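Catalase-3 (Neurospora crassa, PDB 3EJ6) breaks down hydrogen peroxide to water and oxygen with a heme cofactor, and so probably protects the cell from the toxic effects of peroxide. Local coordinates at residues Q450-F455 with T515-N520; D592-A597 with Q621-G626; P304-P309 with V521-S526; E5-Q10 with L318-M323. All coordinates share one frame; numbering follows the deposited sequence.

Contact 1: residues Q450-F455 with T515-N520. With NAG (2-acetamido-2-deoxy-beta-D-glucopyranose), chain E.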
loop_
_atom_site.group_PDB
_atom_site.type_symbol
_atom_site.label_atom_id
_atom_site.label_comp_id
_atom_site.label_asym_id
_atom_site.label_seq_id
_atom_site.Cartn_x
_atom_site.Cartn_y
_atom_site.Cartn_z
ATOM N N GLN A 450 45.093 -3.357 5.865
ATOM C CA GLN A 450 44.503 -4.626 5.422
ATOM C C GLN A 450 44.294 -4.746 3.904
ATOM O O GLN A 450 44.508 -5.823 3.344
ATOM C CB GLN A 450 43.200 -4.917 6.173
ATOM C CG GLN A 450 43.407 -5.182 7.668
ATOM C CD GLN A 450 42.481 -6.251 8.233
ATOM O OE1 GLN A 450 41.486 -6.625 7.613
ATOM N NE2 GLN A 450 42.812 -6.748 9.419
ATOM N N PRO A 451 43.853 -3.661 3.234
ATOM C CA PRO A 451 43.867 -3.639 1.766
ATOM C C PRO A 451 45.200 -4.085 1.161
ATOM O O PRO A 451 45.215 -4.855 0.199
ATOM C CB PRO A 451 43.612 -2.167 1.438
ATOM C CG PRO A 451 42.831 -1.660 2.574
ATOM C CD PRO A 451 43.266 -2.428 3.790
ATOM N N ARG A 452 46.301 -3.594 1.726
ATOM C CA ARG A 452 47.644 -4.006 1.308
ATOM C C ARG A 452 47.906 -5.473 1.658
ATOM O O ARG A 452 48.516 -6.202 0.874
ATOM C CB ARG A 452 48.711 -3.106 1.948
ATOM C CG ARG A 452 50.160 -3.473 1.607
ATOM C CD ARG A 452 50.446 -3.375 0.114
ATOM N NE ARG A 452 51.837 -3.697 -0.208
ATOM C CZ ARG A 452 52.878 -2.886 -0.032
ATOM N NH1 ARG A 452 52.719 -1.670 0.482
ATOM N NH2 ARG A 452 54.095 -3.297 -0.370
ATOM N N LEU A 453 47.448 -5.892 2.837
ATOM C CA LEU A 453 47.565 -7.288 3.278
ATOM C C LEU A 453 46.860 -8.245 2.316
ATOM O O LEU A 453 47.357 -9.342 2.048
ATOM C CB LEU A 453 46.997 -7.457 4.694
ATOM C CG LEU A 453 47.156 -8.827 5.362
ATOM C CD1 LEU A 453 48.624 -9.187 5.536
ATOM C CD2 LEU A 453 46.441 -8.845 6.704
ATOM N N PHE A 454 45.705 -7.826 1.804
ATOM C CA PHE A 454 44.960 -8.609 0.818
ATOM C C PHE A 454 45.710 -8.681 -0.513
ATOM O O PHE A 454 45.825 -9.753 -1.107
ATOM C CB PHE A 454 43.564 -8.018 0.599
ATOM C CG PHE A 454 42.820 -8.633 -0.557
ATOM C CD1 PHE A 454 42.281 -9.910 -0.453
ATOM C CD2 PHE A 454 42.668 -7.941 -1.751
ATOM C CE1 PHE A 454 41.598 -10.483 -1.520
ATOM C CE2 PHE A 454 41.986 -8.507 -2.822
ATOM C CZ PHE A 454 41.450 -9.780 -2.705
ATOM N N PHE A 455 46.210 -7.536 -0.970
ATOM C CA PHE A 455 46.965 -7.454 -2.226
ATOM C C PHE A 455 48.270 -8.255 -2.172
ATOM O O PHE A 455 48.671 -8.862 -3.168
ATOM C CB PHE A 455 47.266 -5.995 -2.580
ATOM C CG PHE A 455 47.880 -5.814 -3.943
ATOM C CD1 PHE A 455 47.081 -5.773 -5.079
ATOM C CD2 PHE A 455 49.256 -5.685 -4.089
ATOM C CE1 PHE A 455 47.644 -5.607 -6.339
ATOM C CE2 PHE A 455 49.826 -5.518 -5.345
ATOM C CZ PHE A 455 49.019 -5.479 -6.471
ATOM N N THR A 515 53.352 5.455 4.908
ATOM C CA THR A 515 52.790 5.403 6.258
ATOM C C THR A 515 52.194 4.030 6.581
ATOM O O THR A 515 52.107 3.643 7.749
ATOM C CB THR A 515 51.690 6.471 6.434
ATOM O OG1 THR A 515 52.214 7.761 6.094
ATOM C CG2 THR A 515 51.179 6.500 7.870
ATOM N N TYR A 516 51.805 3.298 5.539
ATOM C CA TYR A 516 50.994 2.089 5.685
ATOM C C TYR A 516 51.485 0.903 4.844
ATOM O O TYR A 516 50.763 -0.084 4.680
ATOM C CB TYR A 516 49.543 2.423 5.323
ATOM C CG TYR A 516 48.874 3.351 6.313
ATOM C CD1 TYR A 516 48.600 4.678 5.988
ATOM C CD2 TYR A 516 48.520 2.898 7.578
ATOM C CE1 TYR A 516 47.984 5.527 6.902
ATOM C CE2 TYR A 516 47.906 3.737 8.498
ATOM C CZ TYR A 516 47.641 5.050 8.154
ATOM O OH TYR A 516 47.033 5.885 9.064
ATOM N N TYR A 517 52.710 0.991 4.328
ATOM C CA TYR A 517 53.287 -0.085 3.525
ATOM C C TYR A 517 53.806 -1.212 4.413
ATOM O O TYR A 517 54.349 -0.967 5.492
ATOM C CB TYR A 517 54.437 0.428 2.650
ATOM C CG TYR A 517 54.071 1.478 1.614
ATOM C CD1 TYR A 517 55.064 2.240 1.005
ATOM C CD2 TYR A 517 52.745 1.716 1.244
ATOM C CE1 TYR A 517 54.755 3.206 0.058
ATOM C CE2 TYR A 517 52.427 2.680 0.298
ATOM C CZ TYR A 517 53.436 3.423 -0.291
ATOM O OH TYR A 517 53.131 4.381 -1.229
ATOM N N HIS A 518 53.639 -2.443 3.940
ATOM C CA HIS A 518 54.151 -3.629 4.632
ATOM C C HIS A 518 54.197 -4.832 3.689
ATOM O O HIS A 518 53.672 -4.778 2.575
ATOM C CB HIS A 518 53.305 -3.952 5.869
ATOM C CG HIS A 518 51.894 -4.342 5.556
ATOM N ND1 HIS A 518 51.512 -5.649 5.352
ATOM C CD2 HIS A 518 50.772 -3.596 5.417
ATOM C CE1 HIS A 518 50.217 -5.694 5.098
ATOM N NE2 HIS A 518 49.743 -4.461 5.132
ATOM N N ASN A 519 54.831 -5.909 4.147
ATOM C CA ASN A 519 54.994 -7.130 3.346
ATOM C C ASN A 519 54.377 -8.388 3.975
ATOM O O ASN A 519 54.673 -9.508 3.549
ATOM C CB ASN A 519 56.482 -7.371 3.064
ATOM C CG ASN A 519 57.148 -6.197 2.363
ATOM O OD1 ASN A 519 58.284 -5.840 2.676
ATOM N ND2 ASN A 519 56.444 -5.593 1.412
ATOM N N ASN A 520 53.522 -8.204 4.980
ATOM C CA ASN A 520 52.817 -9.322 5.617
ATOM C C ASN A 520 51.846 -10.023 4.662
ATOM O O ASN A 520 51.278 -9.397 3.766
ATOM C CB ASN A 520 52.061 -8.853 6.869
ATOM C CG ASN A 520 52.953 -8.764 8.098
ATOM O OD1 ASN A 520 54.174 -8.614 7.991
ATOM N ND2 ASN A 520 52.341 -8.873 9.278
HETATM C C1 NAG E . 52.733 -7.851 10.223
HETATM C C2 NAG E . 53.428 -8.052 11.569
HETATM C C3 NAG E . 53.237 -6.849 12.491
HETATM C C4 NAG E . 53.423 -5.529 11.751
HETATM C C5 NAG E . 52.642 -5.517 10.440
HETATM C C6 NAG E . 52.850 -4.219 9.664
HETATM C C7 NAG E . 53.434 -10.456 11.945
HETATM C C8 NAG E . 54.713 -10.815 12.643
HETATM N N2 NAG E . 52.928 -9.255 12.213
HETATM O O3 NAG E . 54.163 -6.920 13.553
HETATM O O4 NAG E . 52.993 -4.471 12.579
HETATM O O5 NAG E . 53.078 -6.604 9.652
HETATM O O6 NAG E . 51.627 -3.522 9.564
HETATM O O7 NAG E . 52.903 -11.250 11.169
#

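Contact 2: residues D592-A597 with Q621-G626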
loop_
_atom_site.group_PDB
_atom_site.type_symbol
_atom_site.label_atom_id
_atom_site.label_comp_id
_atom_site.label_asym_id
_atom_site.label_seq_id
_atom_site.Cartn_x
_atom_site.Cartn_y
_atom_site.Cartn_z
ATOM N N ASP A 592 33.469 -24.483 -19.647
ATOM C CA ASP A 592 34.712 -24.397 -18.877
ATOM C C ASP A 592 35.896 -24.872 -19.708
ATOM O O ASP A 592 37.015 -24.398 -19.524
ATOM C CB ASP A 592 34.615 -25.238 -17.604
ATOM C CG ASP A 592 33.411 -24.879 -16.761
ATOM O OD1 ASP A 592 32.961 -23.715 -16.826
ATOM O OD2 ASP A 592 32.912 -25.764 -16.038
ATOM N N ALA A 593 35.639 -25.818 -20.609
ATOM C CA ALA A 593 36.651 -26.338 -21.527
ATOM C C ALA A 593 36.069 -26.491 -22.930
ATOM O O ALA A 593 34.869 -26.716 -23.093
ATOM C CB ALA A 593 37.180 -27.671 -21.026
ATOM N N VAL A 594 36.929 -26.365 -23.937
ATOM C CA VAL A 594 36.528 -26.496 -25.339
ATOM C C VAL A 594 37.340 -27.601 -26.011
ATOM O O VAL A 594 38.542 -27.723 -25.781
ATOM C CB VAL A 594 36.728 -25.172 -26.105
ATOM C CG1 VAL A 594 36.301 -25.320 -27.560
ATOM C CG2 VAL A 594 35.951 -24.047 -25.435
ATOM N N VAL A 595 36.676 -28.402 -26.840
ATOM C CA VAL A 595 37.334 -29.512 -27.535
ATOM C C VAL A 595 36.763 -29.705 -28.940
ATOM O O VAL A 595 35.552 -29.832 -29.117
ATOM C CB VAL A 595 37.215 -30.833 -26.733
ATOM C CG1 VAL A 595 35.760 -31.139 -26.399
ATOM C CG2 VAL A 595 37.854 -31.987 -27.497
ATOM N N VAL A 596 37.648 -29.717 -29.934
ATOM C CA VAL A 596 37.258 -29.947 -31.324
ATOM C C VAL A 596 37.276 -31.444 -31.629
ATOM O O VAL A 596 38.311 -32.100 -31.499
ATOM C CB VAL A 596 38.198 -29.219 -32.304
ATOM C CG1 VAL A 596 37.737 -29.426 -33.742
ATOM C CG2 VAL A 596 38.264 -27.735 -31.974
ATOM N N ALA A 597 36.124 -31.977 -32.031
ATOM C CA ALA A 597 36.009 -33.384 -32.411
ATOM C C ALA A 597 36.734 -33.639 -33.731
ATOM O O ALA A 597 36.890 -32.728 -34.548
ATOM C CB ALA A 597 34.546 -33.786 -32.524
ATOM N N GLN A 621 35.853 -18.514 -33.422
ATOM C CA GLN A 621 35.729 -17.563 -32.313
ATOM C C GLN A 621 35.510 -18.265 -30.971
ATOM O O GLN A 621 36.037 -17.827 -29.951
ATOM C CB GLN A 621 34.587 -16.573 -32.577
ATOM C CG GLN A 621 34.555 -15.372 -31.632
ATOM C CD GLN A 621 35.746 -14.442 -31.814
ATOM O OE1 GLN A 621 36.099 -14.077 -32.936
ATOM N NE2 GLN A 621 36.364 -14.049 -30.707
ATOM N N ILE A 622 34.729 -19.343 -30.981
ATOM C CA ILE A 622 34.471 -20.136 -29.772
ATOM C C ILE A 622 35.761 -20.733 -29.204
ATOM O O ILE A 622 35.997 -20.680 -27.995
ATOM C CB ILE A 622 33.455 -21.270 -30.043
ATOM C CG1 ILE A 622 32.062 -20.688 -30.288
ATOM C CG2 ILE A 622 33.403 -22.245 -28.872
ATOM C CD1 ILE A 622 31.024 -21.723 -30.668
ATOM N N LEU A 623 36.586 -21.296 -30.082
ATOM C CA LEU A 623 37.878 -21.868 -29.688
ATOM C C LEU A 623 38.881 -20.777 -29.309
ATOM O O LEU A 623 39.672 -20.949 -28.381
ATOM C CB LEU A 623 38.448 -22.730 -30.820
ATOM C CG LEU A 623 39.679 -23.581 -30.489
ATOM C CD1 LEU A 623 39.350 -24.635 -29.442
ATOM C CD2 LEU A 623 40.225 -24.234 -31.750
ATOM N N THR A 624 38.844 -19.665 -30.039
ATOM C CA THR A 624 39.720 -18.521 -29.770
ATOM C C THR A 624 39.397 -17.877 -28.423
ATOM O O THR A 624 40.295 -17.637 -27.616
ATOM C CB THR A 624 39.604 -17.448 -30.874
ATOM O OG1 THR A 624 39.982 -18.012 -32.137
ATOM C CG2 THR A 624 40.505 -16.257 -30.571
ATOM N N ASP A 625 38.115 -17.598 -28.195
ATOM C CA ASP A 625 37.647 -17.036 -26.921
ATOM C C ASP A 625 38.004 -17.937 -25.742
ATOM O O ASP A 625 38.463 -17.458 -24.705
ATOM C CB ASP A 625 36.129 -16.814 -26.950
ATOM C CG ASP A 625 35.723 -15.589 -27.756
ATOM O OD1 ASP A 625 36.602 -14.778 -28.120
ATOM O OD2 ASP A 625 34.511 -15.435 -28.020
ATOM N N GLY A 626 37.787 -19.238 -25.912
ATOM C CA GLY A 626 38.123 -20.224 -24.887
ATOM C C GLY A 626 39.597 -20.197 -24.524
ATOM O O GLY A 626 39.954 -20.208 -23.345
#

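Contact 3: residues P304-P309 with V521-S526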
loop_
_atom_site.group_PDB
_atom_site.type_symbol
_atom_site.label_atom_id
_atom_site.label_comp_id
_atom_site.label_asym_id
_atom_site.label_seq_id
_atom_site.Cartn_x
_atom_site.Cartn_y
_atom_site.Cartn_z
ATOM N N PRO A 304 42.902 -12.687 10.341
ATOM C CA PRO A 304 43.673 -13.760 9.702
ATOM C C PRO A 304 43.500 -15.122 10.380
ATOM O O PRO A 304 43.336 -15.191 11.600
ATOM C CB PRO A 304 45.124 -13.282 9.835
ATOM C CG PRO A 304 45.038 -11.820 10.007
ATOM C CD PRO A 304 43.766 -11.561 10.742
ATOM N N GLU A 305 43.541 -16.187 9.583
ATOM C CA GLU A 305 43.362 -17.554 10.088
ATOM C C GLU A 305 44.516 -18.032 10.977
ATOM O O GLU A 305 44.331 -18.927 11.805
ATOM C CB GLU A 305 43.178 -18.533 8.925
ATOM C CG GLU A 305 41.878 -18.346 8.152
ATOM C CD GLU A 305 41.712 -19.345 7.018
ATOM O OE1 GLU A 305 42.173 -20.499 7.157
ATOM O OE2 GLU A 305 41.111 -18.977 5.987
ATOM N N GLU A 306 45.697 -17.444 10.799
ATOM C CA GLU A 306 46.872 -17.797 11.616
ATOM C C GLU A 306 46.750 -17.347 13.082
ATOM O O GLU A 306 47.414 -17.904 13.956
ATOM C CB GLU A 306 48.195 -17.294 11.000
ATOM C CG GLU A 306 48.146 -15.962 10.250
ATOM C CD GLU A 306 47.879 -16.134 8.762
ATOM O OE1 GLU A 306 48.733 -16.721 8.065
ATOM O OE2 GLU A 306 46.818 -15.678 8.291
ATOM N N PHE A 307 45.908 -16.348 13.343
ATOM C CA PHE A 307 45.604 -15.924 14.715
ATOM C C PHE A 307 44.491 -16.779 15.317
ATOM O O PHE A 307 44.625 -17.294 16.427
ATOM C CB PHE A 307 45.201 -14.447 14.751
ATOM C CG PHE A 307 46.356 -13.497 14.584
ATOM C CD1 PHE A 307 46.470 -12.710 13.446
ATOM C CD2 PHE A 307 47.332 -13.394 15.568
ATOM C CE1 PHE A 307 47.537 -11.832 13.291
ATOM C CE2 PHE A 307 48.402 -12.521 15.421
ATOM C CZ PHE A 307 48.504 -11.738 14.280
ATOM N N ALA A 308 43.394 -16.914 14.575
ATOM C CA ALA A 308 42.245 -17.722 14.991
ATOM C C ALA A 308 41.830 -18.665 13.857
ATOM O O ALA A 308 41.171 -18.234 12.910
ATOM C CB ALA A 308 41.085 -16.820 15.377
ATOM N N PRO A 309 42.226 -19.953 13.940
ATOM C CA PRO A 309 41.862 -20.915 12.894
ATOM C C PRO A 309 40.369 -21.237 12.840
ATOM O O PRO A 309 39.642 -21.002 13.807
ATOM C CB PRO A 309 42.655 -22.177 13.274
ATOM C CG PRO A 309 43.651 -21.744 14.287
ATOM C CD PRO A 309 43.051 -20.580 14.987
ATOM N N VAL A 521 51.671 -11.327 4.871
ATOM C CA VAL A 521 50.826 -12.168 4.018
ATOM C C VAL A 521 49.948 -13.090 4.871
ATOM O O VAL A 521 50.350 -13.510 5.958
ATOM C CB VAL A 521 51.683 -13.033 3.062
ATOM C CG1 VAL A 521 50.799 -13.825 2.106
ATOM C CG2 VAL A 521 52.659 -12.165 2.280
ATOM N N THR A 522 48.754 -13.395 4.364
ATOM C CA THR A 522 47.793 -14.260 5.057
ATOM C C THR A 522 47.244 -15.346 4.127
ATOM O O THR A 522 47.282 -15.208 2.903
ATOM C CB THR A 522 46.620 -13.437 5.631
ATOM O OG1 THR A 522 45.715 -14.304 6.328
ATOM C CG2 THR A 522 45.874 -12.708 4.520
ATOM N N ARG A 523 46.727 -16.417 4.724
ATOM C CA ARG A 523 46.231 -17.575 3.972
ATOM C C ARG A 523 44.811 -17.382 3.438
ATOM O O ARG A 523 44.014 -16.634 4.006
ATOM C CB ARG A 523 46.234 -18.832 4.850
ATOM C CG ARG A 523 47.572 -19.192 5.482
ATOM C CD ARG A 523 47.580 -20.646 5.959
ATOM N NE ARG A 523 46.415 -20.974 6.790
ATOM C CZ ARG A 523 46.411 -21.076 8.122
ATOM N NH1 ARG A 523 47.519 -20.884 8.837
ATOM N NH2 ARG A 523 45.279 -21.381 8.749
ATOM N N GLY A 524 44.511 -18.065 2.334
ATOM C CA GLY A 524 43.129 -18.300 1.898
ATOM C C GLY A 524 42.371 -17.178 1.206
ATOM O O GLY A 524 41.182 -17.330 0.921
ATOM N N VAL A 525 43.038 -16.062 0.929
ATOM C CA VAL A 525 42.385 -14.926 0.263
ATOM C C VAL A 525 42.355 -15.089 -1.260
ATOM O O VAL A 525 41.531 -14.472 -1.937
ATOM C CB VAL A 525 43.072 -13.586 0.605
ATOM C CG1 VAL A 525 43.163 -13.402 2.114
ATOM C CG2 VAL A 525 44.447 -13.508 -0.036
ATOM N N SER A 526 43.255 -15.915 -1.786
ATOM C CA SER A 526 43.375 -16.124 -3.230
ATOM C C SER A 526 42.374 -17.160 -3.742
ATOM O O SER A 526 41.919 -18.024 -2.991
ATOM C CB SER A 526 44.795 -16.566 -3.586
ATOM O OG SER A 526 45.147 -17.758 -2.902
HETATM O O HOH W 1 43.500 -15.774 6.519
#

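Contact 4: residues E5-Q10 with L318-M323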
loop_
_atom_site.group_PDB
_atom_site.type_symbol
_atom_site.label_atom_id
_atom_site.label_comp_id
_atom_site.label_asym_id
_atom_site.label_seq_id
_atom_site.Cartn_x
_atom_site.Cartn_y
_atom_site.Cartn_z
ATOM N N GLU A 5 17.298 -37.524 4.677
ATOM C CA GLU A 5 16.645 -37.918 3.389
ATOM C C GLU A 5 15.187 -37.438 3.285
ATOM O O GLU A 5 14.439 -37.882 2.412
ATOM C CB GLU A 5 16.754 -39.439 3.160
ATOM C CG GLU A 5 17.137 -40.278 4.389
ATOM C CD GLU A 5 16.048 -40.351 5.451
ATOM O OE1 GLU A 5 14.926 -39.855 5.213
ATOM O OE2 GLU A 5 16.319 -40.916 6.533
ATOM N N VAL A 6 14.800 -36.522 4.170
ATOM C CA VAL A 6 13.475 -35.902 4.124
ATOM C C VAL A 6 13.479 -34.744 3.124
ATOM O O VAL A 6 14.530 -34.166 2.837
ATOM C CB VAL A 6 13.041 -35.385 5.518
ATOM C CG1 VAL A 6 13.868 -34.169 5.932
ATOM C CG2 VAL A 6 11.554 -35.055 5.532
ATOM N N ASP A 7 12.304 -34.421 2.591
ATOM C CA ASP A 7 12.154 -33.279 1.692
ATOM C C ASP A 7 12.297 -31.984 2.487
ATOM O O ASP A 7 11.656 -31.809 3.525
ATOM C CB ASP A 7 10.793 -33.318 0.985
ATOM C CG ASP A 7 10.725 -32.385 -0.222
ATOM O OD1 ASP A 7 11.432 -31.355 -0.241
ATOM O OD2 ASP A 7 9.952 -32.686 -1.156
ATOM N N ALA A 8 13.144 -31.086 1.991
ATOM C CA ALA A 8 13.354 -29.780 2.617
ATOM C C ALA A 8 12.101 -28.910 2.518
ATOM O O ALA A 8 11.841 -28.092 3.400
ATOM C CB ALA A 8 14.540 -29.073 1.978
ATOM N N ARG A 9 11.331 -29.102 1.448
ATOM C CA ARG A 9 10.095 -28.344 1.216
ATOM C C ARG A 9 8.840 -29.137 1.607
ATOM O O ARG A 9 7.769 -28.936 1.031
ATOM C CB ARG A 9 10.000 -27.932 -0.257
ATOM C CG ARG A 9 11.325 -27.523 -0.881
ATOM C CD ARG A 9 11.143 -26.714 -2.159
ATOM N NE ARG A 9 10.057 -27.217 -3.001
ATOM C CZ ARG A 9 8.842 -26.674 -3.099
ATOM N NH1 ARG A 9 8.513 -25.585 -2.409
ATOM N NH2 ARG A 9 7.941 -27.227 -3.901
ATOM N N GLN A 10 8.977 -30.025 2.590
ATOM C CA GLN A 10 7.871 -30.881 3.040
ATOM C C GLN A 10 6.730 -30.060 3.640
ATOM O O GLN A 10 5.557 -30.345 3.401
ATOM C CB GLN A 10 8.371 -31.901 4.073
ATOM C CG GLN A 10 7.307 -32.879 4.579
ATOM C CD GLN A 10 6.826 -33.838 3.506
ATOM O OE1 GLN A 10 7.627 -34.487 2.833
ATOM N NE2 GLN A 10 5.510 -33.939 3.346
ATOM N N LEU A 318 22.362 -27.796 -0.408
ATOM C CA LEU A 318 21.180 -27.323 -1.130
ATOM C C LEU A 318 20.788 -28.340 -2.198
ATOM O O LEU A 318 21.522 -28.535 -3.166
ATOM C CB LEU A 318 21.462 -25.964 -1.776
ATOM C CG LEU A 318 21.908 -24.852 -0.822
ATOM C CD1 LEU A 318 22.315 -23.610 -1.602
ATOM C CD2 LEU A 318 20.810 -24.522 0.181
ATOM N N ASN A 319 19.633 -28.980 -2.022
ATOM C CA ASN A 319 19.213 -30.085 -2.903
ATOM C C ASN A 319 17.735 -30.082 -3.342
ATOM O O ASN A 319 17.231 -31.100 -3.822
ATOM C CB ASN A 319 19.577 -31.438 -2.264
ATOM C CG ASN A 319 19.040 -31.600 -0.842
ATOM O OD1 ASN A 319 19.580 -32.383 -0.059
ATOM N ND2 ASN A 319 17.980 -30.873 -0.506
ATOM N N ARG A 320 17.053 -28.949 -3.189
ATOM C CA ARG A 320 15.658 -28.812 -3.628
ATOM C C ARG A 320 15.420 -27.424 -4.221
ATOM O O ARG A 320 15.450 -26.422 -3.504
ATOM C CB ARG A 320 14.682 -29.033 -2.465
ATOM C CG ARG A 320 14.811 -30.361 -1.734
ATOM C CD ARG A 320 14.277 -31.533 -2.538
ATOM N NE ARG A 320 14.566 -32.804 -1.874
ATOM C CZ ARG A 320 14.149 -33.998 -2.292
ATOM N NH1 ARG A 320 13.407 -34.117 -3.389
ATOM N NH2 ARG A 320 14.477 -35.086 -1.602
ATOM N N ASN A 321 15.190 -27.370 -5.531
ATOM C CA ASN A 321 14.822 -26.124 -6.199
ATOM C C ASN A 321 13.371 -25.750 -5.892
ATOM O O ASN A 321 12.557 -26.626 -5.594
ATOM C CB ASN A 321 15.012 -26.250 -7.713
ATOM C CG ASN A 321 16.473 -26.208 -8.133
ATOM O OD1 ASN A 321 17.294 -25.533 -7.514
ATOM N ND2 ASN A 321 16.800 -26.925 -9.203
ATOM N N PRO A 322 13.040 -24.447 -5.961
ATOM C CA PRO A 322 11.660 -24.014 -5.751
ATOM C C PRO A 322 10.761 -24.360 -6.937
ATOM O O PRO A 322 11.251 -24.524 -8.055
ATOM C CB PRO A 322 11.792 -22.496 -5.607
ATOM C CG PRO A 322 12.988 -22.152 -6.402
ATOM C CD PRO A 322 13.933 -23.305 -6.235
ATOM N N MET A 323 9.459 -24.474 -6.686
ATOM C CA MET A 323 8.479 -24.728 -7.749
ATOM C C MET A 323 7.864 -23.436 -8.289
ATOM O O MET A 323 7.451 -23.385 -9.447
ATOM C CB MET A 323 7.384 -25.685 -7.266
ATOM C CG MET A 323 7.784 -27.154 -7.355
ATOM S SD MET A 323 6.375 -28.277 -7.419
ATOM C CE MET A 323 7.207 -29.847 -7.654
HETATM O O HOH W 2 15.722 -32.146 1.407
#

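Contact 1: residues Q450-F455 with T515-N520
R452 and H518 meet by CH-pi contact, the arginine's aliphatic part lying over the imidazole. CG of R452 is over one ring face of H518, 4.0 Å from the ring centroid. Further along the same chain the guanidinium has H518 O over one face, 3.2 Å above its plane, and CD2 of Y517 near its edge. L453 touches the ring at its edge through CB, while its CD1 reaches CB of N520 at 3.7 Å. Hydrogen bonds fix the ring from both nitrogens: N520 N donates to H518 ND1 at 3.3 Å, close to the ring plane, and H518 NE2 bonds T449 O at the start of helix 449-456. The guanidinium has its own polar partner in N456 OD1, bound by R452 NE. Replacing H518 by an alanine would probably leave T449 O and N520 N without these bonds and open a gap beside R452 and L453. N520 carries the glycan, its ND2 joined covalently to C1 of NAG. The chemistry thus implies a surface loop held on helix 449-456 by an imidazole bonded at both nitrogens and packed against R452 and L453, two residues before its N-glycosylated asparagine.

Contact 2: residues D592-A597 with Q621-G626
The branch of L623, on helix 618-628, touches two valines of strand 593-596, both methyls lying close to CG2 of V596. With CG anti to the backbone N (chi1 -170°), its branch leans over the strand though its CB does not aim straight at it. CD1 of L623 comes to 3.6 Å from CG1 of V594, the two side chains crossing obliquely; CD2 of L623 lies 4.0 Å from CG2 of V596, there at about a right angle. V594 points its CB at the helix, and its methyls also meet two further helix residues: CG1 is 4.4 Å from CG2 of I622, and CG2 is 4.4 Å from CA of G626. Strand and helix belong to the beta-alpha-beta unit of strand 593-596, helix 618-628 and strand 633-636, whose strands lie in the parallel sheet of the C-terminal domain of long catalases, which is related to class I glutamine amidotransferases. The strand and helix axes run 8.7 Å apart at closest, with their directions 139° from each other. G626 is set where a CB would come only 3.0 Å from CG2 of V594, so its lack of a side chain lets the helix lie near the strand. I622 and V594 also touch L543 of the adjacent strand 539-543. On another side of the helix, Q621 NE2 donates to D625 OD1 at 2.7 Å, and Q621 also bonds Q621 of a second subunit.

Contact 3: residues P304-P309 with V521-S526
T522 and E306 join two irregular segments: part of the loop between strands 276-284 and 311-320 of the antiparallel catalase barrel, and the long connection that leads from helix 495-505 to the C-terminal domain. OG1 of T522 donates to OE2 of E306 at 2.6 Å, arriving on the syn side, 23° out of the carboxylate plane. OG1 stands anti to the backbone N (chi1 -179°), which turns the hydroxyl to the loop. The same hydroxyl accepts from a water at 2.7 Å. That water ties both segments together, for it also donates to R523 O at 2.7 Å and accepts from E305 N at 3.1 Å; a backbone donor and a backbone acceptor are thus satisfied by one molecule. The backbone N of T522 is taken up by S457 OG. R523 uses NH2 for a salt bridge to E305 OE1 at 3.6 Å, the carboxylate and guanidinium planes standing 86° apart. E306 OE1 adds opposite charge near the guanidinium, without an N-H pointing at it. Downstream, K242 NZ serves both G524 O and S526 O. Besides its polar links the threonine touches a proline, OG1 of T522 lying 3.7 Å from CB of P304.

Contact 4: residues E5-Q10 with L318-M323
R9 and R320, the two residues with most surface buried here, meet through their aliphatic parts, CG of R9 lying 4.0 Å from CB of R320. Beyond this point R9 reaches N321 and M323: its NE is 3.7 Å from N321 O, and its NH2 is 3.5 Å from CG of M323, whose backbone N lies over one guanidinium face. The charge of R9 is met by E16 and E328, in salt bridges with NH2 and NH1. R320 bends at chi2 (-73°), carrying its guanidinium back over D7. The D7 carboxylate stacks on it, planes 25° apart; OD1 of D7 is a long 3.8 Å from NE of R320 and well out of the guanidinium plane, so no N-H points at it and the salt bridge works by charge alone. The same OD1 accepts from R9 N at 2.8 Å, an Asx turn within the type I beta turn D7-Q10. With D7 replaced by an alanine, R9 N would probably lose its acceptor and R320 the charge stacked on it. A water bound by V6 O and N319 ND2, and weakly by A8 N, adds a further link. N319 and R320 form a classic beta bulge opposite H78, near the end of strand 311-320; the N-terminal segment rests there, A8 and R9 touching H78 of strand 74-83, with helix 325-330 following, while I396 of a third subunit packs on R9.

Contacts 1 and 3 are neighbours, their centres 14 Å apart, and share the continuous connection 515-526 between helix 495-505 and strand 539-543. Contact 1 lays its first half on helix 449-456; contact 3 joins its second half to the loop before strand 311-320. Contact 1 is nested in the loop that contact 3 closes, and the two touch through L453 and V521. Contact 4 holds the N-terminal segment against the far end of strand 311-320, about 35 Å from contact 3 between centres, and the two cross along the chain. Contact 2 comes last, inside the C-terminal domain, 36 to 39 Å from the others between centres. The connection thus ties catalase barrel and helical region together before the C-terminal domain begins.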